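Local structure of ribose ABC transporter, substrate binding protein (Conexibacter woesei, 4KQ9) at residues K119-I123 with M220-T224; V133-T139 with I163-T169. The protein probably binds ribose or a related sugar in the periplasm and delivers it to an ABC transporter for uptake. The protein carries 1 engineered substitution. One frame throughout, in Å; residues are numbered along the deposited sequence.

How the contacts relate
Both contacts belong to one lobe of the periplasmic binding protein fold and reach the same four-stranded parallel sheet, at its two outer strands. Contact 1 is buried and joins a helix face to strand 220-222 mainly through aliphatic and aromatic side chains, with one lysine bond. Contact 2 pairs strands 132-136 and 162-167 at the other margin, where burial is partial; backbone hydrogen bonds dominate, and polar side chains add to them at the C-terminal end. Helix 112-126 is followed in the chain by strand 132-136, and the whole of contact 2 lies within the loop that contact 1 closes. Their centres lie about 13 Å apart and their nearest atoms about 5 Å, so the two contacts do not touch.

Contact 1. Residues K119-I123 with M220-T224; sequences KATYI and MVVGT. Engineered in segment 220-224: Met220 (natural residue Val).
Val222, on the outer strand 220-222 of the lobe's four-stranded parallel sheet, packs against Ile123 and Lys119 of helix 112-126, whose 119-123 segment runs nearly antiparallel to strand 220-222 (167°). Ile123 CD1 lies 3.8 Å from Val222 CG2, and Val222 CG1 meets Tyr122 CD2 at 4.2 Å. This is the helix-on-sheet layering of an alpha/beta periplasmic binding protein lobe, with short-segment axes 9.6 Å apart. At one end the engineered Met220, a selenomethionine, bends at chi3 (-71°), carrying CE past the Ile123 side chain to 3.9 Å from its CG2. Its SE makes a Met-aromatic contact with Tyr122, oblique to the ring and 4.3 Å from CE2. At the other end Lys119 crosses Thr224 at about a right angle; a bend at chi3 turns its tip so that NZ donates to Thr224 OG1 at 2.7 Å. Lys119 CE rests 3.2 Å from Gly223 O. The buried ammonium also bonds to Tyr196 O and makes a cation-pi contact with Tyr195, partners that probably help offset the cost of burying its charge. A bound glycerol, probably from the crystallisation liquor, lies about 6 Å from the Thr224 side chain.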
ATOM      1  N   LYS A 119      -5.570  -7.534  -9.579  1.00 14.66           N
ATOM      2  CA  LYS A 119      -5.634  -8.858  -8.970  1.00 13.81           C
ATOM      3  C   LYS A 119      -6.800  -9.720  -9.513  1.00 13.36           C
ATOM      4  O   LYS A 119      -6.602 -10.895  -9.850  1.00 14.84           O
ATOM      5  CB  LYS A 119      -5.698  -8.718  -7.435  1.00 13.05           C
ATOM      6  CG  LYS A 119      -4.330  -8.302  -6.859  1.00 13.95           C
ATOM      7  CD  LYS A 119      -4.553  -7.616  -5.489  1.00 15.71           C
ATOM      8  CE  LYS A 119      -4.431  -8.548  -4.326  1.00 16.44           C
ATOM      9  NZ  LYS A 119      -4.664  -8.018  -2.931  1.00 15.84           N
ATOM     10  N   ALA A 120      -7.949  -9.114  -9.564  1.00 14.05           N
ATOM     11  CA  ALA A 120      -9.155  -9.754 -10.064  1.00 17.32           C
ATOM     12  C   ALA A 120      -9.049 -10.107 -11.538  1.00 20.02           C
ATOM     13  O   ALA A 120      -9.437 -11.242 -11.927  1.00 20.36           O
ATOM     14  CB  ALA A 120     -10.355  -8.937  -9.754  1.00 17.44           C
ATOM     15  N   THR A 121      -8.418  -9.223 -12.352  1.00 18.33           N
ATOM     16  CA  THR A 121      -8.202  -9.484 -13.751  1.00 19.23           C
ATOM     17  C   THR A 121      -7.206 -10.601 -14.018  1.00 18.74           C
ATOM     18  O   THR A 121      -7.406 -11.432 -14.954  1.00 19.80           O
ATOM     19  CB  THR A 121      -7.771  -8.184 -14.479  1.00 19.72           C
ATOM     20  OG1 THR A 121      -8.733  -7.208 -14.201  1.00 17.47           O
ATOM     21  CG2 THR A 121      -7.663  -8.375 -15.957  1.00 25.42           C
ATOM     22  N   TYR A 122      -6.136 -10.664 -13.209  1.00 15.81           N
ATOM     23  CA  TYR A 122      -5.204 -11.710 -13.302  1.00 17.38           C
ATOM     24  C   TYR A 122      -5.945 -13.062 -13.175  1.00 17.71           C
ATOM     25  O   TYR A 122      -5.654 -14.019 -13.939  1.00 16.93           O
ATOM     26  CB  TYR A 122      -4.113 -11.594 -12.218  1.00 18.41           C
ATOM     27  CG  TYR A 122      -3.075 -12.636 -12.342  1.00 20.59           C
ATOM     28  CD1 TYR A 122      -2.014 -12.456 -13.229  1.00 21.90           C
ATOM     29  CD2 TYR A 122      -3.159 -13.818 -11.622  1.00 21.85           C
ATOM     30  CE1 TYR A 122      -1.042 -13.397 -13.344  1.00 23.22           C
ATOM     31  CE2 TYR A 122      -2.202 -14.797 -11.747  1.00 23.23           C
ATOM     32  CZ  TYR A 122      -1.139 -14.559 -12.624  1.00 24.44           C
ATOM     33  OH  TYR A 122      -0.190 -15.481 -12.813  1.00 29.87           O
ATOM     34  N   ILE A 123      -6.806 -13.138 -12.176  1.00 18.16           N
ATOM     35  CA  ILE A 123      -7.514 -14.388 -11.847  1.00 19.21           C
ATOM     36  C   ILE A 123      -8.530 -14.696 -12.961  1.00 20.70           C
ATOM     37  O   ILE A 123      -8.532 -15.791 -13.497  1.00 22.61           O
ATOM     38  CB  ILE A 123      -8.278 -14.265 -10.522  1.00 19.27           C
ATOM     39  CG1 ILE A 123      -7.277 -14.361  -9.344  1.00 20.37           C
ATOM     40  CG2 ILE A 123      -9.307 -15.383 -10.374  1.00 21.05           C
ATOM     41  CD1 ILE A 123      -7.858 -13.818  -8.051  1.00 22.02           C
HETATM   42  N   MSE A 220      -5.272 -20.658  -7.370  1.00 17.11           N
HETATM   43  CA  MSE A 220      -4.464 -19.442  -7.586  1.00 17.93           C
HETATM   44  C   MSE A 220      -4.603 -18.496  -6.398  1.00 15.84           C
HETATM   45  O   MSE A 220      -5.691 -18.045  -6.077  1.00 15.02           O
HETATM   46  CB  MSE A 220      -4.918 -18.664  -8.826  1.00 19.71           C
HETATM   47  CG  MSE A 220      -4.552 -19.412 -10.106  1.00 27.04           C
HETATM   48 SE   MSE A 220      -5.005 -18.117 -11.552  0.70 37.26          SE
HETATM   49  CE  MSE A 220      -6.870 -18.258 -11.334  1.00 24.61           C
ATOM     50  N   VAL A 221      -3.502 -18.174  -5.764  1.00 14.19           N
ATOM     51  CA  VAL A 221      -3.505 -17.256  -4.603  1.00 11.79           C
ATOM     52  C   VAL A 221      -2.847 -15.926  -4.985  1.00 11.50           C
ATOM     53  O   VAL A 221      -1.749 -15.949  -5.550  1.00 10.77           O
ATOM     54  CB  VAL A 221      -2.658 -17.899  -3.505  1.00 11.79           C
ATOM     55  CG1 VAL A 221      -2.360 -16.934  -2.410  1.00 11.79           C
ATOM     56  CG2 VAL A 221      -3.341 -19.203  -3.026  1.00 12.59           C
ATOM     57  N   VAL A 222      -3.513 -14.799  -4.688  1.00 11.31           N
ATOM     58  CA  VAL A 222      -3.055 -13.461  -5.016  1.00 11.16           C
ATOM     59  C   VAL A 222      -3.127 -12.571  -3.757  1.00 11.89           C
ATOM     60  O   VAL A 222      -4.077 -12.664  -2.927  1.00 10.68           O
ATOM     61  CB  VAL A 222      -3.836 -12.822  -6.200  1.00 12.34           C
ATOM     62  CG1 VAL A 222      -3.963 -13.759  -7.451  1.00 12.55           C
ATOM     63  CG2 VAL A 222      -5.211 -12.432  -5.751  1.00 14.43           C
ATOM     64  N   GLY A 223      -2.122 -11.733  -3.613  1.00 12.18           N
ATOM     65  CA  GLY A 223      -1.952 -10.852  -2.420  1.00 12.55           C
ATOM     66  C   GLY A 223      -1.383  -9.496  -2.834  1.00 13.79           C
ATOM     67  O   GLY A 223      -1.290  -9.228  -4.016  1.00 13.72           O
ATOM     68  N   THR A 224      -1.014  -8.650  -1.890  1.00 13.92           N
ATOM     69  CA  THR A 224      -0.440  -7.367  -2.107  1.00 14.86           C
ATOM     70  C   THR A 224       0.659  -7.155  -1.045  1.00 15.50           C
ATOM     71  O   THR A 224       0.488  -7.506   0.079  1.00 16.20           O
ATOM     72  CB  THR A 224      -1.492  -6.252  -1.963  1.00 15.17           C
ATOM     73  OG1 THR A 224      -2.491  -6.402  -2.955  1.00 18.45           O
ATOM     74  CG2 THR A 224      -0.882  -4.923  -2.096  1.00 13.90           C
TER

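Contact 2. Residues V133-T139 with I163-T169; sequences VAMVNGT and IVDDVYT
Asn137 and Tyr168 meet with the asparagine laid over one face of the ring: CB makes a CH-pi contact 4.1 Å from the ring centroid, and ND2 stands above the centre. Gly138 O approaches the same ring at its edge, near CD2. The Asn137 amide donates through ND2 to Val167 O at 3.1 Å, coming from above the carbonyl plane, and weakly to Asp166 OD1. Val167 O is thus gripped twice, since Asn137 N also bonds to it at 2.8 Å, nearly along the C=O axis. Asp166 reaches the amide because its CG lies opposite the backbone N (chi1 -180°). Thr169 OG1 donates in the carbonyl plane, on a lone pair, to Asn137 O at 2.7 Å, and its CG2 rests against Val136 CG1. Behind this polar end, Met135 N bonds to Asp165 O, Val167 N to Met135 O and Val164 N to Val133 O, the last at 2.8 Å. Between the Val133-Ile163 and Met135-Asp166 pairs the second strand has two residues, Val164 and Asp165, where the first has only Ala134, consistent with a bulge-like break in register. Val133 CG1 and Ile163 CG1 lie side by side at 3.7 Å.

A second shell holds the first: Arg153 forms a salt bridge with Asp166 and also bonds to Tyr168 OH, which Glu146 engages too. An alanine at Tyr168 would probably uncover the face of the Asn137 amide and leave Glu146 and Arg153 without their shared hydroxyl. Arg187 pairs with Asp165. Helix 143-159 connects the two neighbouring parallel strands in a beta-alpha-beta crossover and covers Val133, Met135 and Asn137; helix 174-187 covers Val136 from the other face, and strand 193-196 continues the sheet beyond strand 132-136.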
ATOM      1  N   VAL A 133     -14.145 -18.160  -7.111  1.00 17.81           N
ATOM      2  CA  VAL A 133     -13.138 -17.430  -6.301  1.00 15.60           C
ATOM      3  C   VAL A 133     -13.701 -17.186  -4.897  1.00 13.91           C
ATOM      4  O   VAL A 133     -14.920 -17.050  -4.718  1.00 14.33           O
ATOM      5  CB  VAL A 133     -12.763 -16.107  -6.962  1.00 17.17           C
ATOM      6  CG1 VAL A 133     -13.958 -15.170  -7.001  1.00 17.40           C
ATOM      7  CG2 VAL A 133     -11.644 -15.387  -6.185  1.00 19.06           C
ATOM      8  N   ALA A 134     -12.818 -17.111  -3.904  1.00 12.69           N
ATOM      9  CA  ALA A 134     -13.141 -16.634  -2.605  1.00 12.05           C
ATOM     10  C   ALA A 134     -12.230 -15.474  -2.251  1.00 12.23           C
ATOM     11  O   ALA A 134     -11.109 -15.324  -2.784  1.00 12.49           O
ATOM     12  CB  ALA A 134     -12.972 -17.733  -1.568  1.00 13.31           C
HETATM   13  N   MSE A 135     -12.746 -14.654  -1.354  1.00 12.21           N
HETATM   14  CA  MSE A 135     -12.052 -13.431  -0.948  1.00 13.48           C
HETATM   15  C   MSE A 135     -11.857 -13.481   0.517  1.00 12.05           C
HETATM   16  O   MSE A 135     -12.830 -13.673   1.279  1.00 13.51           O
HETATM   17  CB  MSE A 135     -12.892 -12.208  -1.406  1.00 14.81           C
HETATM   18  CG  MSE A 135     -12.900 -12.110  -2.913  1.00 18.07           C
HETATM   19 SE   MSE A 135     -13.953 -10.478  -3.445  0.80 28.60          SE
HETATM   20  CE  MSE A 135     -12.835  -9.048  -2.595  1.00 24.09           C
ATOM     21  N   VAL A 136     -10.613 -13.308   0.924  1.00 10.95           N
ATOM     22  CA  VAL A 136     -10.228 -13.189   2.326  1.00 11.09           C
ATOM     23  C   VAL A 136      -9.719 -11.776   2.548  1.00 11.87           C
ATOM     24  O   VAL A 136      -8.524 -11.445   2.293  1.00 11.60           O
ATOM     25  CB  VAL A 136      -9.194 -14.261   2.738  1.00 11.00           C
ATOM     26  CG1 VAL A 136      -8.658 -14.061   4.191  1.00 11.49           C
ATOM     27  CG2 VAL A 136      -9.772 -15.684   2.578  1.00 11.92           C
ATOM     28  N   ASN A 137     -10.609 -10.952   3.040  1.00 12.16           N
ATOM     29  CA  ASN A 137     -10.350  -9.537   3.204  1.00 14.44           C
ATOM     30  C   ASN A 137      -9.753  -9.353   4.552  1.00 16.65           C
ATOM     31  O   ASN A 137      -9.893 -10.236   5.378  1.00 20.18           O
ATOM     32  CB  ASN A 137     -11.617  -8.704   3.049  1.00 16.26           C
ATOM     33  CG  ASN A 137     -12.269  -8.811   1.682  1.00 17.37           C
ATOM     34  OD1 ASN A 137     -11.864  -8.133   0.704  1.00 20.47           O
ATOM     35  ND2 ASN A 137     -13.339  -9.601   1.605  1.00 16.03           N
ATOM     36  N   GLY A 138      -8.991  -8.265   4.770  1.00 17.67           N
ATOM     37  CA  GLY A 138      -8.417  -7.950   6.091  1.00 19.04           C
ATOM     38  C   GLY A 138      -9.535  -7.229   6.905  1.00 20.48           C
ATOM     39  O   GLY A 138     -10.720  -7.603   6.804  1.00 16.30           O
ATOM     40  N   THR A 139      -9.155  -6.215   7.692  1.00 21.43           N
ATOM     41  CA  THR A 139     -10.094  -5.474   8.620  1.00 20.75           C
ATOM     42  C   THR A 139     -11.219  -4.694   7.988  1.00 22.45           C
ATOM     43  O   THR A 139     -11.063  -3.835   7.100  1.00 19.31           O
ATOM     44  CB  THR A 139      -9.255  -4.519   9.504  1.00 24.06           C
ATOM     45  OG1 THR A 139      -8.218  -5.264  10.105  1.00 21.59           O
ATOM     46  CG2 THR A 139     -10.097  -3.895  10.616  1.00 25.02           C
ATOM     47  N   ILE A 163     -18.316 -15.601  -6.872  1.00 20.86           N
ATOM     48  CA  ILE A 163     -17.561 -15.474  -5.609  1.00 21.23           C
ATOM     49  C   ILE A 163     -18.288 -16.286  -4.601  1.00 18.83           C
ATOM     50  O   ILE A 163     -19.416 -15.957  -4.290  1.00 21.59           O
ATOM     51  CB  ILE A 163     -17.581 -14.033  -5.118  1.00 19.50           C
ATOM     52  CG1 ILE A 163     -16.947 -13.188  -6.180  1.00 20.12           C
ATOM     53  CG2 ILE A 163     -16.931 -13.913  -3.741  1.00 19.90           C
ATOM     54  CD1 ILE A 163     -17.176 -11.715  -5.925  1.00 23.03           C
ATOM     55  N   VAL A 164     -17.663 -17.337  -4.090  1.00 16.41           N
ATOM     56  CA  VAL A 164     -18.350 -18.311  -3.240  1.00 16.69           C
ATOM     57  C   VAL A 164     -18.242 -18.042  -1.774  1.00 16.87           C
ATOM     58  O   VAL A 164     -19.022 -18.575  -1.019  1.00 16.20           O
ATOM     59  CB  VAL A 164     -17.902 -19.759  -3.485  1.00 18.35           C
ATOM     60  CG1 VAL A 164     -18.420 -20.221  -4.840  1.00 19.74           C
ATOM     61  CG2 VAL A 164     -16.397 -19.919  -3.436  1.00 18.22           C
ATOM     62  N   ASP A 165     -17.239 -17.250  -1.360  1.00 15.26           N
ATOM     63  CA  ASP A 165     -17.069 -16.862   0.024  1.00 16.56           C
ATOM     64  C   ASP A 165     -16.332 -15.515  -0.051  1.00 17.07           C
ATOM     65  O   ASP A 165     -15.482 -15.298  -0.889  1.00 15.43           O
ATOM     66  CB  ASP A 165     -16.241 -17.913   0.794  1.00 19.15           C
ATOM     67  CG  ASP A 165     -17.044 -18.698   1.866  1.00 25.63           C
ATOM     68  OD1 ASP A 165     -18.088 -18.211   2.447  1.00 29.41           O
ATOM     69  OD2 ASP A 165     -16.632 -19.853   2.142  1.00 26.93           O
ATOM     70  N   ASP A 166     -16.733 -14.602   0.799  1.00 19.06           N
ATOM     71  CA  ASP A 166     -16.265 -13.247   0.752  1.00 20.27           C
ATOM     72  C   ASP A 166     -16.303 -12.848   2.184  1.00 19.32           C
ATOM     73  O   ASP A 166     -17.348 -12.342   2.583  1.00 18.72           O
ATOM     74  CB  ASP A 166     -17.254 -12.388  -0.087  1.00 20.33           C
ATOM     75  CG  ASP A 166     -16.835 -10.897  -0.209  1.00 22.81           C
ATOM     76  OD1 ASP A 166     -15.881 -10.466   0.486  1.00 26.39           O
ATOM     77  OD2 ASP A 166     -17.422 -10.168  -1.045  1.00 22.32           O
ATOM     78  N   VAL A 167     -15.187 -13.049   2.911  1.00 16.91           N
ATOM     79  CA  VAL A 167     -15.061 -12.903   4.332  1.00 18.14           C
ATOM     80  C   VAL A 167     -14.045 -11.831   4.781  1.00 21.22           C
ATOM     81  O   VAL A 167     -13.148 -11.450   4.025  1.00 18.68           O
ATOM     82  CB  VAL A 167     -14.662 -14.197   5.029  1.00 19.76           C
ATOM     83  CG1 VAL A 167     -15.659 -15.335   4.722  1.00 19.46           C
ATOM     84  CG2 VAL A 167     -13.243 -14.594   4.691  1.00 18.63           C
ATOM     85  N   TYR A 168     -14.285 -11.279   5.973  1.00 22.87           N
ATOM     86  CA  TYR A 168     -13.453 -10.184   6.543  1.00 21.43           C
ATOM     87  C   TYR A 168     -12.799 -10.855   7.688  1.00 20.72           C
ATOM     88  O   TYR A 168     -13.322 -11.829   8.161  1.00 21.67           O
ATOM     89  CB  TYR A 168     -14.286  -8.988   6.938  1.00 20.23           C
ATOM     90  CG  TYR A 168     -14.711  -8.190   5.789  1.00 21.51           C
ATOM     91  CD1 TYR A 168     -15.875  -8.504   5.070  1.00 21.52           C
ATOM     92  CD2 TYR A 168     -13.971  -7.113   5.391  1.00 20.75           C
ATOM     93  CE1 TYR A 168     -16.249  -7.748   3.974  1.00 23.23           C
ATOM     94  CE2 TYR A 168     -14.357  -6.340   4.341  1.00 21.23           C
ATOM     95  CZ  TYR A 168     -15.506  -6.648   3.643  1.00 21.52           C
ATOM     96  OH  TYR A 168     -15.846  -5.899   2.577  1.00 20.72           O
ATOM     97  N   THR A 169     -11.591 -10.450   8.062  1.00 21.68           N
ATOM     98  CA  THR A 169     -10.804 -11.104   9.095  1.00 19.40           C
ATOM     99  C   THR A 169     -10.410 -10.006  10.128  1.00 21.17           C
ATOM    100  O   THR A 169     -10.666  -8.825   9.881  1.00 21.05           O
ATOM    101  CB  THR A 169      -9.470 -11.742   8.556  1.00 23.69           C
ATOM    102  OG1 THR A 169      -8.768 -10.804   7.728  1.00 21.64           O
ATOM    103  CG2 THR A 169      -9.694 -13.003   7.714  1.00 22.92           C
TER